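Local coordinates for cell division control protein 45 cdc45 putative (Entamoeba histolytica, PDB 6CC2) that probably takes part in eukaryotic DNA replication as the Cdc45 component of the Cdc45-MCM-GINS helicase, at residues I189-N194 / D199-A204; A499-T504 / V530-A535; I283-G288 / S459-K464. All blocks are in the same frame, centred on the assembly; numbering follows the deposited sequence.

Contact 1: I189-N194 / D199-A204; sequences IAKKLN and DMYWYA
The Tyr-201 ring reaches helix 182-192 through its hydroxyl, not through a face. Its OH lies 3.5 Å from Lys-191 CD, and the two side chains cross at about a right angle. CE and NZ of the lysine are a little further from the same oxygen. The lysine chain is bent twice near its end, at chi3 (55°) and chi4 (51°), which curls it round the hydroxyl. NZ is not bonded to the tyrosine; it finds its hydrogen bond at Asn-232 OD1. Within 199-204 the Tyr-203 ring carries Asp-199 O over one face, offset toward the rim; it takes no part in the contact. Helices 182-192 and 199-213 are joined here by a short loop. A Schellman motif ends helix 182-192, with Asn-194 as its C-prime residue: Asn-194 N bonds to Lys-191 O. Ala-190, in the last turn of helix 182-192, points its CB at helix 199-213. This CB is 3.6 Å from SE of Met-200, a selenomethionine. The Met-200 chain is extended beyond CG and spans the gap between the backbones, whose nearest CA atoms are those of Ala-190 and Met-200, 8.9 Å apart. Met-45 of helix 33-48 also packs on Ala-190.

Contact 2: A499-T504 / V530-A535; sequences AKFTQT and VKYKKA
Thr-504 packs its methyl against Tyr-532 and Ala-535. The Thr-504 methyl CG2 lies 3.7 Å from Tyr-532 CE1 and approaches the ring obliquely. The same methyl, Thr-504 CG2, is 4.0 Å from Ala-535 CB, so it sits between an aromatic ring and a methyl of helix 529-537. Phe-501 meets the tip of the tyrosine: its CE2 is 3.6 Å from Tyr-532 OH. The phenylalanine and tyrosine side chains cross at about a right angle. No direct hydrogen bond crosses between 499-504 and 530-535. A water links them instead. It donates to Phe-501 O at 2.8 Å and is hydrogen-bonded to Tyr-532 OH at 2.7 Å. The water lies in plane at the edge of the tyrosine ring and over the centre of one face of the Phe-501 ring. It thus gives the buried hydroxyl a polar partner among apolar neighbours.

Further out, bonds within helix 494-508 set the threonine. Thr-504 OG1 donates to Lys-500 O at 2.8 Å. This leaves CG2 anti to the backbone N (OG1 itself at chi1 -57°) and turned to helix 529-537. Lys-500 O also accepts from Thr-504 N, and the two donors come from opposite faces of its plane. Phe-501 rests on Thr-522 and Phe-520 of strand 519-525, and Tyr-532 on Ile-524 of that strand. Both rings also touch Ile-482 of strand 479-485.

The axes of 499-504 and 530-535 come within 10.9 Å. They cross at a steep angle, 138° between their N-to-C directions, nearer antiparallel than parallel. Helices 494-508 and 529-537 both pack on strands 479-485 and 519-525 of a mixed sheet, the helix-on-sheet layering of alpha/beta folds.

Contact 3: I283-G288 / S459-K464; sequences IWTSRG and SRRYKK
Arg-461 has the most surface buried by this contact, and the guanidinium end, through NH2, does the touching. Its NH2 donates to the backbone oxygen of Trp-284, with NH2 to O at 2.8 Å. The oxygen lies in the plane of the guanidinium, at its edge. With respect to the carbonyl the approach differs: NH2 stands above its plane, 71° out of it. The bond is also bent at the hydrogen, with an N-H...O angle of 138°. The arginine starts with CG anti to its own backbone N (chi1 169°). Its first two torsions run the chain out from the helix, and the bend at chi3 turns the guanidinium to the carbonyl. At its base, CG lies over the centre of one face of the Tyr-462 ring.

Trp-284 adds its CB, 3.9 Å from Arg-461 NH2. The indole itself is held elsewhere. NE1 bonds to Phe-272 O, and the Trp-284 and Phe-272 rings meet edge-to-face. Thr-285 comes third. Its methyl CG2 is 4.1 Å from Arg-461 NH2, while its OG1 is hydrogen-bonded to Gly-282 O.

The loop linking helices 275-281 and 288-298 turns here. Thr-285 to Gly-288 form a type II beta turn, and Arg-287, at positive phi, is the N-cap of helix 288-298. On the other side, helix 444-462 is near its end. Helix 393-417 lies beside both partners, and Trp-284 packs on its Val-408 and Ile-412.

Arg-461 has its apolar contacts with Leu-415 and Leu-416 of helix 393-417, not with 283-288. The link across the two segments is one charged donor on a neutral carbonyl, and its bent, off-plane geometry suggests a modest bond.

How the contacts relate
Contacts 1 and 2 are buried; contact 3 is partly buried, with one buried residue of three. The three share no helix or strand. Contact 1 packs two helices that a short loop connects, and no hydrogen bond crosses it. Contact 2 pairs helices that lie on a mixed sheet, and a water supplies the polar bridge. Contact 3 ties a loop to a helix end far along the chain, with the sole direct hydrogen bond between paired segments. Contact 1 lies across the chain's centre from the other two. The centres of contacts 2 and 3 are about 28 Å apart, with no touch between them.

Contact 1: I189-N194 / D199-A204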
loop_
_atom_site.group_PDB
_atom_site.type_symbol
_atom_site.label_atom_id
_atom_site.label_comp_id
_atom_site.label_asym_id
_atom_site.label_seq_id
_atom_site.Cartn_x
_atom_site.Cartn_y
_atom_site.Cartn_z
ATOM N N ILE A 189 -0.397 -19.256 10.423
ATOM C CA ILE A 189 -1.266 -20.425 10.293
ATOM C C ILE A 189 -0.489 -21.588 9.700
ATOM O O ILE A 189 -0.555 -22.713 10.192
ATOM C CB ILE A 189 -2.507 -20.090 9.439
ATOM C CG1 ILE A 189 -3.366 -19.031 10.149
ATOM C CG2 ILE A 189 -3.294 -21.352 9.143
ATOM C CD1 ILE A 189 -4.464 -18.447 9.270
ATOM N N ALA A 190 0.246 -21.332 8.619
ATOM C CA ALA A 190 0.976 -22.408 7.953
ATOM C C ALA A 190 2.016 -23.034 8.884
ATOM O O ALA A 190 2.187 -24.251 8.898
ATOM C CB ALA A 190 1.639 -21.877 6.687
ATOM N N LYS A 191 2.697 -22.209 9.686
ATOM C CA LYS A 191 3.713 -22.720 10.595
ATOM C C LYS A 191 3.085 -23.582 11.674
ATOM O O LYS A 191 3.585 -24.668 11.982
ATOM C CB LYS A 191 4.477 -21.558 11.227
ATOM C CG LYS A 191 5.404 -20.822 10.264
ATOM C CD LYS A 191 6.168 -19.685 10.948
ATOM C CE LYS A 191 6.950 -20.153 12.171
ATOM N NZ LYS A 191 7.821 -21.331 11.891
ATOM N N LYS A 192 1.981 -23.105 12.263
ATOM C CA LYS A 192 1.326 -23.862 13.330
ATOM C C LYS A 192 0.832 -25.209 12.827
ATOM O O LYS A 192 0.850 -26.215 13.565
ATOM C CB LYS A 192 0.172 -23.041 13.902
ATOM C CG LYS A 192 -0.618 -23.741 15.014
ATOM C CD LYS A 192 0.255 -24.033 16.237
ATOM C CE LYS A 192 -0.586 -24.520 17.401
ATOM N NZ LYS A 192 0.222 -24.674 18.641
ATOM N N LEU A 193 0.374 -25.251 11.579
ATOM C CA LEU A 193 -0.208 -26.477 11.022
ATOM C C LEU A 193 0.812 -27.349 10.292
ATOM O O LEU A 193 0.416 -28.341 9.656
ATOM C CB LEU A 193 -1.344 -26.114 10.065
ATOM C CG LEU A 193 -2.504 -25.332 10.688
ATOM C CD1 LEU A 193 -3.522 -24.941 9.618
ATOM C CD2 LEU A 193 -3.177 -26.163 11.777
ATOM N N ASN A 194 2.091 -27.016 10.380
ATOM C CA ASN A 194 3.172 -27.743 9.700
ATOM C C ASN A 194 2.949 -27.781 8.189
ATOM O O ASN A 194 3.171 -28.792 7.526
ATOM C CB ASN A 194 3.333 -29.145 10.271
ATOM C CG ASN A 194 4.151 -29.159 11.541
ATOM O OD1 ASN A 194 4.993 -28.286 11.754
ATOM N ND2 ASN A 194 3.925 -30.152 12.382
ATOM N N ASP A 199 9.012 -20.556 0.395
ATOM C CA ASP A 199 8.668 -19.400 -0.436
ATOM C C ASP A 199 7.723 -18.438 0.286
ATOM O O ASP A 199 7.661 -17.247 -0.049
ATOM C CB ASP A 199 8.009 -19.869 -1.735
ATOM C CG ASP A 199 8.999 -20.071 -2.858
ATOM O OD1 ASP A 199 10.114 -19.515 -2.788
ATOM O OD2 ASP A 199 8.651 -20.778 -3.821
HETATM N N MSE A 200 6.935 -18.940 1.239
HETATM C CA MSE A 200 6.016 -18.078 1.976
HETATM C C MSE A 200 6.748 -16.927 2.686
HETATM O O MSE A 200 6.163 -15.873 2.944
HETATM C CB MSE A 200 5.239 -18.893 2.989
HETATM C CG MSE A 200 4.268 -19.867 2.376
HETATM SE SE MSE A 200 3.441 -20.966 3.723
HETATM C CE MSE A 200 2.189 -21.865 2.566
ATOM N N TYR A 201 8.029 -17.097 2.986
ATOM C CA TYR A 201 8.773 -16.011 3.626
ATOM C C TYR A 201 9.055 -14.861 2.658
ATOM O O TYR A 201 9.058 -13.686 3.058
ATOM C CB TYR A 201 10.073 -16.548 4.227
ATOM C CG TYR A 201 9.823 -17.325 5.512
ATOM C CD1 TYR A 201 9.811 -16.668 6.737
ATOM C CD2 TYR A 201 9.560 -18.692 5.495
ATOM C CE1 TYR A 201 9.565 -17.361 7.914
ATOM C CE2 TYR A 201 9.326 -19.390 6.668
ATOM C CZ TYR A 201 9.332 -18.713 7.875
ATOM O OH TYR A 201 9.080 -19.406 9.039
ATOM N N TRP A 202 9.333 -15.170 1.389
ATOM C CA TRP A 202 9.428 -14.129 0.364
ATOM C C TRP A 202 8.134 -13.337 0.274
ATOM O O TRP A 202 8.137 -12.101 0.288
ATOM C CB TRP A 202 9.756 -14.789 -0.974
ATOM C CG TRP A 202 9.694 -13.924 -2.194
ATOM C CD1 TRP A 202 8.923 -14.141 -3.306
ATOM C CD2 TRP A 202 10.450 -12.740 -2.455
ATOM N NE1 TRP A 202 9.181 -13.195 -4.257
ATOM C CE2 TRP A 202 10.101 -12.302 -3.753
ATOM C CE3 TRP A 202 11.421 -12.025 -1.739
ATOM C CZ2 TRP A 202 10.669 -11.166 -4.336
ATOM C CZ3 TRP A 202 11.967 -10.891 -2.312
ATOM C CH2 TRP A 202 11.595 -10.473 -3.599
ATOM N N TYR A 203 7.002 -14.042 0.189
ATOM C CA TYR A 203 5.712 -13.345 0.126
ATOM C C TYR A 203 5.490 -12.540 1.397
ATOM O O TYR A 203 5.113 -11.372 1.345
ATOM C CB TYR A 203 4.601 -14.370 -0.100
ATOM C CG TYR A 203 4.800 -15.206 -1.360
ATOM C CD1 TYR A 203 5.392 -14.680 -2.486
ATOM C CD2 TYR A 203 4.385 -16.531 -1.401
ATOM C CE1 TYR A 203 5.587 -15.443 -3.633
ATOM C CE2 TYR A 203 4.570 -17.312 -2.539
ATOM C CZ TYR A 203 5.173 -16.751 -3.655
ATOM O OH TYR A 203 5.372 -17.484 -4.790
ATOM N N ALA A 204 5.742 -13.148 2.559
ATOM C CA ALA A 204 5.545 -12.417 3.803
ATOM C C ALA A 204 6.452 -11.196 3.878
ATOM O O ALA A 204 6.054 -10.142 4.418
ATOM C CB ALA A 204 5.799 -13.341 5.003
#

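Contact 2: A499-T504 / V530-A535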
loop_
_atom_site.group_PDB
_atom_site.type_symbol
_atom_site.label_atom_id
_atom_site.label_comp_id
_atom_site.label_asym_id
_atom_site.label_seq_id
_atom_site.Cartn_x
_atom_site.Cartn_y
_atom_site.Cartn_z
ATOM N N ALA A 499 -17.145 11.064 6.759
ATOM C CA ALA A 499 -18.506 11.493 7.069
ATOM C C ALA A 499 -18.743 12.906 6.551
ATOM O O ALA A 499 -19.764 13.190 5.908
ATOM C CB ALA A 499 -18.755 11.422 8.575
ATOM N N LYS A 500 -17.792 13.810 6.807
ATOM C CA LYS A 500 -18.017 15.204 6.450
ATOM C C LYS A 500 -17.835 15.437 4.951
ATOM O O LYS A 500 -18.538 16.275 4.370
ATOM C CB LYS A 500 -17.088 16.109 7.275
ATOM C CG LYS A 500 -17.355 16.037 8.795
ATOM C CD LYS A 500 -18.811 16.303 9.121
ATOM C CE LYS A 500 -19.104 16.198 10.620
ATOM N NZ LYS A 500 -20.555 16.369 10.894
ATOM N N PHE A 501 -16.915 14.721 4.310
ATOM C CA PHE A 501 -16.798 14.813 2.864
ATOM C C PHE A 501 -18.098 14.358 2.194
ATOM O O PHE A 501 -18.589 15.007 1.258
ATOM C CB PHE A 501 -15.629 13.968 2.366
ATOM C CG PHE A 501 -15.341 14.133 0.886
ATOM C CD1 PHE A 501 -16.020 13.372 -0.051
ATOM C CD2 PHE A 501 -14.404 15.052 0.447
ATOM C CE1 PHE A 501 -15.759 13.526 -1.412
ATOM C CE2 PHE A 501 -14.139 15.209 -0.902
ATOM C CZ PHE A 501 -14.826 14.464 -1.832
ATOM N N THR A 502 -18.678 13.263 2.675
ATOM C CA THR A 502 -19.896 12.754 2.058
ATOM C C THR A 502 -21.098 13.618 2.415
ATOM O O THR A 502 -21.971 13.845 1.578
ATOM C CB THR A 502 -20.138 11.297 2.449
ATOM O OG1 THR A 502 -20.279 11.170 3.856
ATOM C CG2 THR A 502 -19.007 10.446 1.978
ATOM N N GLN A 503 -21.148 14.131 3.649
ATOM C CA GLN A 503 -22.224 15.037 4.037
ATOM C C GLN A 503 -22.208 16.312 3.194
ATOM O O GLN A 503 -23.277 16.837 2.838
ATOM C CB GLN A 503 -22.128 15.372 5.525
ATOM C CG GLN A 503 -22.540 14.230 6.444
ATOM C CD GLN A 503 -22.365 14.562 7.918
ATOM O OE1 GLN A 503 -22.360 15.729 8.309
ATOM N NE2 GLN A 503 -22.216 13.530 8.743
ATOM N N THR A 504 -21.018 16.813 2.849
ATOM C CA THR A 504 -20.934 17.977 1.978
ATOM C C THR A 504 -21.538 17.672 0.614
ATOM O O THR A 504 -22.348 18.448 0.081
ATOM C CB THR A 504 -19.475 18.432 1.836
ATOM O OG1 THR A 504 -18.928 18.721 3.133
ATOM C CG2 THR A 504 -19.391 19.657 0.963
ATOM N N VAL A 530 -16.394 28.014 -5.352
ATOM C CA VAL A 530 -16.444 28.765 -4.098
ATOM C C VAL A 530 -17.578 28.255 -3.212
ATOM O O VAL A 530 -17.376 28.035 -2.008
ATOM C CB VAL A 530 -16.576 30.272 -4.383
ATOM C CG1 VAL A 530 -16.964 31.038 -3.139
ATOM C CG2 VAL A 530 -15.256 30.803 -4.935
ATOM N N LYS A 531 -18.743 28.009 -3.806
ATOM C CA LYS A 531 -19.870 27.459 -3.066
ATOM C C LYS A 531 -19.491 26.135 -2.409
ATOM O O LYS A 531 -19.782 25.896 -1.222
ATOM C CB LYS A 531 -21.058 27.275 -4.011
ATOM C CG LYS A 531 -22.292 26.680 -3.371
ATOM C CD LYS A 531 -23.386 26.467 -4.416
ATOM C CE LYS A 531 -24.662 25.934 -3.781
ATOM N NZ LYS A 531 -25.715 25.691 -4.797
ATOM N N TYR A 532 -18.844 25.256 -3.169
ATOM C CA TYR A 532 -18.420 23.964 -2.631
ATOM C C TYR A 532 -17.383 24.114 -1.526
ATOM O O TYR A 532 -17.447 23.422 -0.499
ATOM C CB TYR A 532 -17.861 23.100 -3.753
ATOM C CG TYR A 532 -17.315 21.795 -3.243
ATOM C CD1 TYR A 532 -18.174 20.783 -2.835
ATOM C CD2 TYR A 532 -15.959 21.585 -3.107
ATOM C CE1 TYR A 532 -17.689 19.609 -2.338
ATOM C CE2 TYR A 532 -15.470 20.405 -2.617
ATOM C CZ TYR A 532 -16.341 19.416 -2.232
ATOM O OH TYR A 532 -15.856 18.251 -1.721
ATOM N N LYS A 533 -16.406 25.010 -1.705
ATOM C CA LYS A 533 -15.409 25.188 -0.659
ATOM C C LYS A 533 -16.060 25.685 0.625
ATOM O O LYS A 533 -15.684 25.248 1.727
ATOM C CB LYS A 533 -14.325 26.164 -1.139
ATOM C CG LYS A 533 -13.398 25.541 -2.205
ATOM C CD LYS A 533 -12.666 26.619 -3.031
ATOM C CE LYS A 533 -11.459 27.140 -2.332
ATOM N NZ LYS A 533 -10.758 28.210 -3.152
ATOM N N LYS A 534 -17.040 26.587 0.509
ATOM C CA LYS A 534 -17.721 27.098 1.697
ATOM C C LYS A 534 -18.519 25.998 2.388
ATOM O O LYS A 534 -18.534 25.922 3.623
ATOM C CB LYS A 534 -18.629 28.273 1.331
ATOM C CG LYS A 534 -17.864 29.515 0.880
ATOM C CD LYS A 534 -18.794 30.704 0.630
ATOM C CE LYS A 534 -19.787 30.418 -0.492
ATOM N NZ LYS A 534 -20.468 31.651 -0.979
ATOM N N ALA A 535 -19.189 25.148 1.606
ATOM C CA ALA A 535 -19.967 24.049 2.175
ATOM C C ALA A 535 -19.070 23.029 2.850
ATOM O O ALA A 535 -19.403 22.503 3.927
ATOM C CB ALA A 535 -20.792 23.368 1.078
HETATM O O HOH W 1 -17.647 16.300 -1.026
#

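Contact 3: I283-G288 / S459-K464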
loop_
_atom_site.group_PDB
_atom_site.type_symbol
_atom_site.label_atom_id
_atom_site.label_comp_id
_atom_site.label_asym_id
_atom_site.label_seq_id
_atom_site.Cartn_x
_atom_site.Cartn_y
_atom_site.Cartn_z
ATOM N N ILE A 283 15.176 19.262 -1.777
ATOM C CA ILE A 283 15.410 19.348 -3.209
ATOM C C ILE A 283 14.132 19.477 -4.016
ATOM O O ILE A 283 14.197 19.540 -5.253
ATOM C CB ILE A 283 16.215 18.122 -3.687
ATOM C CG1 ILE A 283 15.519 16.820 -3.313
ATOM C CG2 ILE A 283 17.609 18.168 -3.084
ATOM C CD1 ILE A 283 16.239 15.594 -3.781
ATOM N N TRP A 284 12.968 19.522 -3.366
ATOM C CA TRP A 284 11.706 19.749 -4.059
ATOM C C TRP A 284 11.245 21.198 -3.936
ATOM O O TRP A 284 10.077 21.496 -4.199
ATOM C CB TRP A 284 10.626 18.812 -3.528
ATOM C CG TRP A 284 10.793 17.376 -3.936
ATOM C CD1 TRP A 284 11.744 16.845 -4.774
ATOM C CD2 TRP A 284 9.977 16.283 -3.527
ATOM N NE1 TRP A 284 11.558 15.492 -4.912
ATOM C CE2 TRP A 284 10.482 15.118 -4.152
ATOM C CE3 TRP A 284 8.870 16.169 -2.680
ATOM C CZ2 TRP A 284 9.902 13.872 -3.975
ATOM C CZ3 TRP A 284 8.301 14.917 -2.501
ATOM C CH2 TRP A 284 8.825 13.785 -3.142
ATOM N N THR A 285 12.120 22.075 -3.523
ATOM C CA THR A 285 11.784 23.486 -3.384
ATOM C C THR A 285 11.953 24.191 -4.731
ATOM O O THR A 285 12.189 23.562 -5.769
ATOM C CB THR A 285 12.645 24.126 -2.297
ATOM O OG1 THR A 285 14.028 23.910 -2.600
ATOM C CG2 THR A 285 12.324 23.518 -0.936
ATOM N N SER A 286 11.803 25.515 -4.739
ATOM C CA SER A 286 11.997 26.274 -5.963
ATOM C C SER A 286 13.446 26.149 -6.424
ATOM O O SER A 286 14.379 26.278 -5.622
ATOM C CB SER A 286 11.627 27.739 -5.736
ATOM O OG SER A 286 12.363 28.282 -4.654
ATOM N N ARG A 287 13.634 25.889 -7.719
ATOM C CA ARG A 287 14.957 25.584 -8.263
ATOM C C ARG A 287 15.562 24.345 -7.601
ATOM O O ARG A 287 16.788 24.191 -7.519
ATOM C CB ARG A 287 15.902 26.785 -8.128
ATOM C CG ARG A 287 15.712 27.842 -9.203
ATOM C CD ARG A 287 16.513 29.092 -8.891
ATOM N NE ARG A 287 16.683 29.935 -10.073
ATOM C CZ ARG A 287 17.196 31.161 -10.048
ATOM N NH1 ARG A 287 17.590 31.695 -8.899
ATOM N NH2 ARG A 287 17.310 31.856 -11.173
ATOM N N GLY A 288 14.699 23.449 -7.118
ATOM C CA GLY A 288 15.179 22.282 -6.398
ATOM C C GLY A 288 16.141 21.430 -7.200
ATOM O O GLY A 288 16.975 20.730 -6.624
ATOM N N SER A 459 2.340 17.086 3.617
ATOM C CA SER A 459 2.500 16.740 5.029
ATOM C C SER A 459 3.951 16.704 5.440
ATOM O O SER A 459 4.303 17.155 6.540
ATOM C CB SER A 459 1.849 15.384 5.316
ATOM O OG SER A 459 0.450 15.452 5.163
ATOM N N ARG A 460 4.820 16.156 4.580
ATOM C CA ARG A 460 6.251 16.172 4.901
ATOM C C ARG A 460 6.826 17.581 4.869
ATOM O O ARG A 460 7.680 17.932 5.700
ATOM C CB ARG A 460 6.990 15.249 3.925
ATOM C CG ARG A 460 6.604 13.788 4.063
ATOM C CD ARG A 460 7.551 12.863 3.256
ATOM N NE ARG A 460 7.176 11.450 3.381
ATOM C CZ ARG A 460 7.557 10.650 4.341
ATOM N NH1 ARG A 460 8.403 11.072 5.285
ATOM N NH2 ARG A 460 7.126 9.385 4.344
ATOM N N ARG A 461 6.388 18.401 3.926
ATOM C CA ARG A 461 6.944 19.751 3.798
ATOM C C ARG A 461 6.642 20.585 5.037
ATOM O O ARG A 461 7.493 21.348 5.508
ATOM C CB ARG A 461 6.385 20.417 2.548
ATOM C CG ARG A 461 6.692 21.914 2.475
ATOM C CD ARG A 461 6.516 22.408 1.055
ATOM N NE ARG A 461 7.548 21.867 0.194
ATOM C CZ ARG A 461 7.749 22.238 -1.063
ATOM N NH1 ARG A 461 6.982 23.171 -1.604
ATOM N NH2 ARG A 461 8.717 21.677 -1.773
ATOM N N TYR A 462 5.439 20.432 5.594
ATOM C CA TYR A 462 5.015 21.239 6.732
ATOM C C TYR A 462 5.002 20.481 8.046
ATOM O O TYR A 462 4.670 21.076 9.092
ATOM C CB TYR A 462 3.646 21.848 6.430
ATOM C CG TYR A 462 3.711 22.722 5.203
ATOM C CD1 TYR A 462 4.480 23.892 5.202
ATOM C CD2 TYR A 462 3.041 22.387 4.051
ATOM C CE1 TYR A 462 4.575 24.677 4.071
ATOM C CE2 TYR A 462 3.123 23.169 2.918
ATOM C CZ TYR A 462 3.882 24.319 2.937
ATOM O OH TYR A 462 3.974 25.113 1.813
ATOM N N LYS A 463 5.436 19.221 8.049
ATOM C CA LYS A 463 5.514 18.404 9.251
ATOM C C LYS A 463 4.153 18.383 9.955
ATOM O O LYS A 463 4.036 18.594 11.160
ATOM C CB LYS A 463 6.613 18.890 10.201
ATOM C CG LYS A 463 7.997 18.892 9.615
ATOM C CD LYS A 463 8.409 17.540 9.096
ATOM C CE LYS A 463 9.863 17.533 8.632
ATOM N NZ LYS A 463 10.817 17.532 9.779
ATOM N N LYS A 464 3.108 18.144 9.167
ATOM C CA LYS A 464 1.741 18.142 9.665
ATOM C C LYS A 464 0.920 17.278 8.716
ATOM O O LYS A 464 0.694 17.694 7.578
ATOM C CB LYS A 464 1.189 19.563 9.719
ATOM C CG LYS A 464 -0.316 19.671 10.022
ATOM C CD LYS A 464 -0.694 19.142 11.380
ATOM C CE LYS A 464 -2.131 19.521 11.726
ATOM N NZ LYS A 464 -2.609 18.892 12.989
#